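PDB 1VBL: pectate lyase 47 from Bacillus sp. TS-47, which cleaves de-esterified pectin (pectate) by eliminative lysis, as a secreted, thermostable, calcium-binding member of polysaccharide lyase family 1. Local coordinates for residues E91-L94 with R95-P99; M352-T355 with G356-V359. One frame throughout, in Å; residues are numbered along the deposited sequence.

Contact 1. Residues E91-L94 with R95-P99; sequences EAYL and REYDP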
ATOM      1  N   GLU A  91      19.929  17.021  14.736  1.00 24.19           N
ATOM      2  CA  GLU A  91      20.201  17.127  16.165  1.00 26.03           C
ATOM      3  C   GLU A  91      19.445  18.291  16.790  1.00 24.89           C
ATOM      4  O   GLU A  91      18.871  18.159  17.873  1.00 23.51           O
ATOM      5  CB  GLU A  91      21.700  17.302  16.412  1.00 29.46           C
ATOM      6  CG  GLU A  91      22.504  16.026  16.263  1.00 36.05           C
ATOM      7  CD  GLU A  91      23.994  16.266  16.409  1.00 40.11           C
ATOM      8  OE1 GLU A  91      24.402  16.893  17.411  1.00 41.73           O
ATOM      9  OE2 GLU A  91      24.757  15.825  15.521  1.00 43.29           O
ATOM     10  N   ALA A  92      19.447  19.428  16.103  1.00 22.82           N
ATOM     11  CA  ALA A  92      18.755  20.612  16.599  1.00 21.89           C
ATOM     12  C   ALA A  92      17.255  20.348  16.660  1.00 21.28           C
ATOM     13  O   ALA A  92      16.566  20.823  17.562  1.00 21.29           O
ATOM     14  CB  ALA A  92      19.044  21.806  15.694  1.00 21.02           C
ATOM     15  N   TYR A  93      16.752  19.585  15.696  1.00 19.70           N
ATOM     16  CA  TYR A  93      15.334  19.261  15.656  1.00 19.86           C
ATOM     17  C   TYR A  93      15.000  18.365  16.842  1.00 19.22           C
ATOM     18  O   TYR A  93      13.964  18.527  17.485  1.00 17.69           O
ATOM     19  CB  TYR A  93      14.989  18.559  14.338  1.00 18.21           C
ATOM     20  CG  TYR A  93      13.511  18.308  14.140  1.00 18.38           C
ATOM     21  CD1 TYR A  93      12.897  17.178  14.680  1.00 17.51           C
ATOM     22  CD2 TYR A  93      12.724  19.205  13.414  1.00 17.95           C
ATOM     23  CE1 TYR A  93      11.536  16.944  14.501  1.00 17.68           C
ATOM     24  CE2 TYR A  93      11.363  18.981  13.231  1.00 18.37           C
ATOM     25  CZ  TYR A  93      10.776  17.849  13.778  1.00 19.44           C
ATOM     26  OH  TYR A  93       9.428  17.628  13.610  1.00 19.83           O
ATOM     27  N   LEU A  94      15.889  17.420  17.128  1.00 19.27           N
ATOM     28  CA  LEU A  94      15.700  16.507  18.249  1.00 21.12           C
ATOM     29  C   LEU A  94      15.689  17.268  19.572  1.00 21.38           C
ATOM     30  O   LEU A  94      14.839  17.023  20.431  1.00 20.97           O
ATOM     31  CB  LEU A  94      16.812  15.459  18.267  1.00 22.39           C
ATOM     32  CG  LEU A  94      16.498  14.082  17.673  1.00 25.74           C
ATOM     33  CD1 LEU A  94      15.710  14.218  16.390  1.00 25.93           C
ATOM     34  CD2 LEU A  94      17.805  13.334  17.443  1.00 24.33           C
ATOM     35  N   ARG A  95      16.632  18.191  19.731  1.00 20.63           N
ATOM     36  CA  ARG A  95      16.724  18.978  20.958  1.00 22.07           C
ATOM     37  C   ARG A  95      15.528  19.905  21.136  1.00 21.22           C
ATOM     38  O   ARG A  95      15.034  20.098  22.246  1.00 22.50           O
ATOM     39  CB  ARG A  95      18.009  19.817  20.966  1.00 23.27           C
ATOM     40  CG  ARG A  95      19.293  19.019  21.130  1.00 26.92           C
ATOM     41  CD  ARG A  95      20.455  19.933  21.517  1.00 30.27           C
ATOM     42  NE  ARG A  95      20.814  20.870  20.456  1.00 31.39           N
ATOM     43  CZ  ARG A  95      21.527  20.547  19.381  1.00 34.26           C
ATOM     44  NH1 ARG A  95      21.967  19.306  19.220  1.00 34.32           N
ATOM     45  NH2 ARG A  95      21.793  21.466  18.463  1.00 33.25           N
ATOM     46  N   GLU A  96      15.063  20.474  20.034  1.00 19.98           N
ATOM     47  CA  GLU A  96      13.945  21.407  20.063  1.00 20.50           C
ATOM     48  C   GLU A  96      12.574  20.794  20.342  1.00 20.60           C
ATOM     49  O   GLU A  96      11.796  21.341  21.127  1.00 18.69           O
ATOM     50  CB  GLU A  96      13.881  22.169  18.735  1.00 22.30           C
ATOM     51  CG  GLU A  96      12.783  23.227  18.653  1.00 24.28           C
ATOM     52  CD  GLU A  96      13.111  24.483  19.442  1.00 26.61           C
ATOM     53  OE1 GLU A  96      12.272  25.411  19.476  1.00 27.48           O
ATOM     54  OE2 GLU A  96      14.212  24.547  20.025  1.00 28.45           O
ATOM     55  N   TYR A  97      12.286  19.655  19.722  1.00 18.74           N
ATOM     56  CA  TYR A  97      10.970  19.047  19.862  1.00 18.70           C
ATOM     57  C   TYR A  97      10.802  17.795  20.718  1.00 17.83           C
ATOM     58  O   TYR A  97       9.719  17.208  20.740  1.00 17.92           O
ATOM     59  CB  TYR A  97      10.403  18.798  18.462  1.00 16.57           C
ATOM     60  CG  TYR A  97      10.353  20.062  17.634  1.00 17.60           C
ATOM     61  CD1 TYR A  97       9.503  21.113  17.986  1.00 16.63           C
ATOM     62  CD2 TYR A  97      11.181  20.227  16.521  1.00 16.43           C
ATOM     63  CE1 TYR A  97       9.478  22.298  17.253  1.00 16.68           C
ATOM     64  CE2 TYR A  97      11.162  21.409  15.779  1.00 15.83           C
ATOM     65  CZ  TYR A  97      10.310  22.440  16.150  1.00 15.93           C
ATOM     66  OH  TYR A  97      10.273  23.608  15.419  1.00 15.54           O
ATOM     67  N   ASP A  98      11.854  17.389  21.419  1.00 17.89           N
ATOM     68  CA  ASP A  98      11.772  16.219  22.285  1.00 19.20           C
ATOM     69  C   ASP A  98      10.556  16.398  23.198  1.00 19.52           C
ATOM     70  O   ASP A  98      10.361  17.468  23.776  1.00 19.14           O
ATOM     71  CB  ASP A  98      13.038  16.110  23.140  1.00 20.20           C
ATOM     72  CG  ASP A  98      13.133  14.786  23.879  1.00 20.93           C
ATOM     73  OD1 ASP A  98      12.124  14.352  24.473  1.00 20.99           O
ATOM     74  OD2 ASP A  98      14.224  14.182  23.870  1.00 23.82           O
ATOM     75  N   PRO A  99       9.718  15.356  23.334  1.00 20.71           N
ATOM     76  CA  PRO A  99       8.525  15.440  24.188  1.00 20.77           C
ATOM     77  C   PRO A  99       8.890  15.873  25.602  1.00 21.87           C
ATOM     78  O   PRO A  99       8.102  16.525  26.294  1.00 22.39           O
ATOM     79  CB  PRO A  99       7.979  14.012  24.167  1.00 21.74           C
ATOM     80  CG  PRO A  99       8.435  13.487  22.851  1.00 22.74           C
ATOM     81  CD  PRO A  99       9.842  14.015  22.735  1.00 20.69           C
TER

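Contact 2. Residues M352-T355 with G356-V359; sequences MYET and GTIV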
ATOM      1  N   MET A 352     -20.258  -6.163   8.018  1.00 17.81           N
ATOM      2  CA  MET A 352     -19.281  -6.770   7.131  1.00 19.51           C
ATOM      3  C   MET A 352     -19.710  -8.209   6.958  1.00 18.21           C
ATOM      4  O   MET A 352     -20.461  -8.745   7.773  1.00 18.02           O
ATOM      5  CB  MET A 352     -17.857  -6.698   7.711  1.00 20.03           C
ATOM      6  CG  MET A 352     -17.442  -7.840   8.632  1.00 21.38           C
ATOM      7  SD  MET A 352     -15.668  -7.771   9.089  1.00 22.29           S
ATOM      8  CE  MET A 352     -14.917  -8.718   7.775  1.00 22.58           C
ATOM      9  N   TYR A 353     -19.278  -8.825   5.872  1.00 15.64           N
ATOM     10  CA  TYR A 353     -19.610 -10.215   5.672  1.00 14.59           C
ATOM     11  C   TYR A 353     -18.294 -10.952   5.600  1.00 13.89           C
ATOM     12  O   TYR A 353     -17.311 -10.446   5.054  1.00 13.75           O
ATOM     13  CB  TYR A 353     -20.406 -10.439   4.389  1.00 15.88           C
ATOM     14  CG  TYR A 353     -20.922 -11.853   4.314  1.00 16.82           C
ATOM     15  CD1 TYR A 353     -21.861 -12.316   5.237  1.00 18.45           C
ATOM     16  CD2 TYR A 353     -20.431 -12.747   3.371  1.00 18.17           C
ATOM     17  CE1 TYR A 353     -22.292 -13.639   5.223  1.00 18.29           C
ATOM     18  CE2 TYR A 353     -20.854 -14.074   3.347  1.00 19.88           C
ATOM     19  CZ  TYR A 353     -21.784 -14.512   4.276  1.00 19.71           C
ATOM     20  OH  TYR A 353     -22.196 -15.828   4.267  1.00 20.04           O
ATOM     21  N   GLU A 354     -18.274 -12.147   6.170  1.00 14.30           N
ATOM     22  CA  GLU A 354     -17.069 -12.951   6.195  1.00 14.03           C
ATOM     23  C   GLU A 354     -17.465 -14.414   6.173  1.00 14.52           C
ATOM     24  O   GLU A 354     -18.397 -14.824   6.869  1.00 13.97           O
ATOM     25  CB  GLU A 354     -16.278 -12.653   7.469  1.00 15.22           C
ATOM     26  CG  GLU A 354     -15.074 -13.553   7.665  1.00 18.11           C
ATOM     27  CD  GLU A 354     -15.097 -14.278   8.993  1.00 18.58           C
ATOM     28  OE1 GLU A 354     -16.028 -14.040   9.791  1.00 19.44           O
ATOM     29  OE2 GLU A 354     -14.178 -15.087   9.240  1.00 21.43           O
ATOM     30  N   THR A 355     -16.761 -15.201   5.371  1.00 12.91           N
ATOM     31  CA  THR A 355     -17.050 -16.622   5.287  1.00 13.24           C
ATOM     32  C   THR A 355     -15.844 -17.389   4.759  1.00 12.90           C
ATOM     33  O   THR A 355     -14.990 -16.826   4.074  1.00 10.89           O
ATOM     34  CB  THR A 355     -18.256 -16.889   4.361  1.00 15.10           C
ATOM     35  OG1 THR A 355     -18.673 -18.251   4.505  1.00 17.61           O
ATOM     36  CG2 THR A 355     -17.883 -16.633   2.904  1.00 14.49           C
ATOM     37  N   GLY A 356     -15.779 -18.671   5.103  1.00 12.37           N
ATOM     38  CA  GLY A 356     -14.702 -19.529   4.643  1.00 11.20           C
ATOM     39  C   GLY A 356     -13.313 -19.241   5.178  1.00 10.56           C
ATOM     40  O   GLY A 356     -12.327 -19.700   4.601  1.00  8.96           O
ATOM     41  N   THR A 357     -13.220 -18.499   6.277  1.00 10.53           N
ATOM     42  CA  THR A 357     -11.918 -18.180   6.852  1.00  9.69           C
ATOM     43  C   THR A 357     -11.305 -19.376   7.572  1.00 11.33           C
ATOM     44  O   THR A 357     -11.980 -20.074   8.334  1.00 10.82           O
ATOM     45  CB  THR A 357     -12.001 -17.026   7.890  1.00 10.33           C
ATOM     46  OG1 THR A 357     -12.529 -15.846   7.271  1.00 12.03           O
ATOM     47  CG2 THR A 357     -10.618 -16.716   8.445  1.00 10.63           C
ATOM     48  N   ILE A 358     -10.025 -19.616   7.318  1.00  9.78           N
ATOM     49  CA  ILE A 358      -9.323 -20.687   7.998  1.00 11.23           C
ATOM     50  C   ILE A 358      -8.191 -20.067   8.797  1.00 11.86           C
ATOM     51  O   ILE A 358      -7.527 -19.143   8.330  1.00 11.00           O
ATOM     52  CB  ILE A 358      -8.689 -21.705   7.024  1.00 11.95           C
ATOM     53  CG1 ILE A 358      -9.775 -22.529   6.334  1.00 12.86           C
ATOM     54  CG2 ILE A 358      -7.726 -22.627   7.792  1.00 11.94           C
ATOM     55  CD1 ILE A 358      -9.215 -23.578   5.367  1.00 13.94           C
ATOM     56  N   VAL A 359      -7.992 -20.558  10.013  1.00 12.69           N
ATOM     57  CA  VAL A 359      -6.892 -20.083  10.836  1.00 13.66           C
ATOM     58  C   VAL A 359      -6.057 -21.325  11.115  1.00 14.40           C
ATOM     59  O   VAL A 359      -6.588 -22.376  11.484  1.00 13.62           O
ATOM     60  CB  VAL A 359      -7.373 -19.437  12.164  1.00 15.06           C
ATOM     61  CG1 VAL A 359      -8.061 -20.467  13.052  1.00 15.59           C
ATOM     62  CG2 VAL A 359      -6.185 -18.821  12.883  1.00 18.54           C
TER
HETATM   63  O   HOH W   1     -15.365 -17.494   8.226  1.00 12.32           O
HETATM   64  O   HOH W   2     -12.404 -15.324   4.668  1.00 10.17           O

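Contact 1. Residues E91-L94 with R95-P99
Tyr93 and Tyr97, one helical turn apart, meet as a T-shaped pair: the edge of Tyr97 is directed at the face of Tyr93. The ring centroids are 4.7 Å apart and the planes 57° apart, so the T is inclined. Tyr97 CD2 does most of the touching, lying over the centre of the Tyr93 ring and coming within 3.5 Å of Tyr93 CE2. The first torsions account for this: Tyr93 turns CG away from its own N (chi1 -174°), whereas Tyr97 keeps CG beside its N (chi1 -56°), and the two side chains cross at about a right angle. An alanine in place of Tyr93 is likely to strip the Tyr97 edge of the face it packs on and to leave Glu112, the hydrogen-bond partner of the Tyr93 hydroxyl, without that mate.

On another side of the helix, the bend of Arg95 at chi3 folds its guanidinium back over the preceding turn, with Glu91 O and Ala92 CA over one face. Glu91 OE1 lies at the guanidinium edge, but its 3.9 Å from Arg95 NH1 makes a long salt bridge, and the charged planes stand nearly at right angles. Along the backbone, Arg95 N donates to Glu91 O (2.9 Å) and Tyr97 N to Tyr93 O (3.0 Å); the last bond of the series, Asp98 N to Leu94 O, is weak, and Asp98 is the first residue to leave helical angles.

Asp98 then N-caps helix 99-102 through Ala100 N. Helix 110-126 packs against the tyrosine side of helix 90-97 through Leu111 and Arg115, Trp102 adds a second edge-to-face pair to Tyr97, and Trp175 of strand 174-176 touches Tyr93.

Contact 2. Residues M352-T355 with G356-V359
With CG trans to its amide nitrogen (chi1 174°), Glu354 bends at chi2, which brings its carboxylate to the inside of the turn, where Thr357 comes back to meet it. There Thr357 OG1 lies beside the backbone N (chi1 -59°), facing the acid. The hydroxyl of Thr357 donates to Glu354: OG1 and OE2 are 2.7 Å apart, and OE2 accepts with its anti lone pair, the one away from OE1. The two side chains cross at about a right angle, and Thr357 CB follows its hydroxyl to within 3.2 Å of the same Glu354 OE2.

Two waters tie this link to the backbone. One donates weakly to Glu354 OE2 and accepts from Thr357 N at 3.1 Å. The other donates both to Thr355 O and, at 2.7 Å, to Thr357 OG1, so this hydroxyl gives one bond to the carboxylate and takes one from water. The chain turns at Gly356, whose positive phi (68°) departs from the extended angles of its neighbours; a CB there would run into Thr355 O.

The buried carboxylate has further partners: Leu370 N donates to OE2, Val371 N to OE1, and Lys384 forms a salt bridge with OE1. These would probably offset its charge, while Asp369 OD1, close to OE1, would probably act against it. The site joins strand 351-361 to helix 370-377 and strand 383-384, and Trp315 of strand 315-318 packs on both Glu354 and Thr357. Strand 351-361, bent here, runs parallel beside strand 322-332 in the parallel beta-helix of the pectate lyase family.

How the contacts relate
Contacts 1 and 2 are independent pieces of local structure, 46 Å apart between centres and about 35 Å between nearest atoms. They follow one another along the chain, contact 1 in a short peripheral helix and contact 2 much later, in a strand of the parallel beta-helix that characterises this lyase family. Their centres lie about 30 Å and 22 Å, respectively, from the centre of the chain. Neither contributes to the calcium site of Asp190, Asp229 and Asp233, and both lie away from it. The two share no residue: 91-99 belongs to a helical region outside the beta-helix coils, whereas 352-359 is part of a coil strand itself.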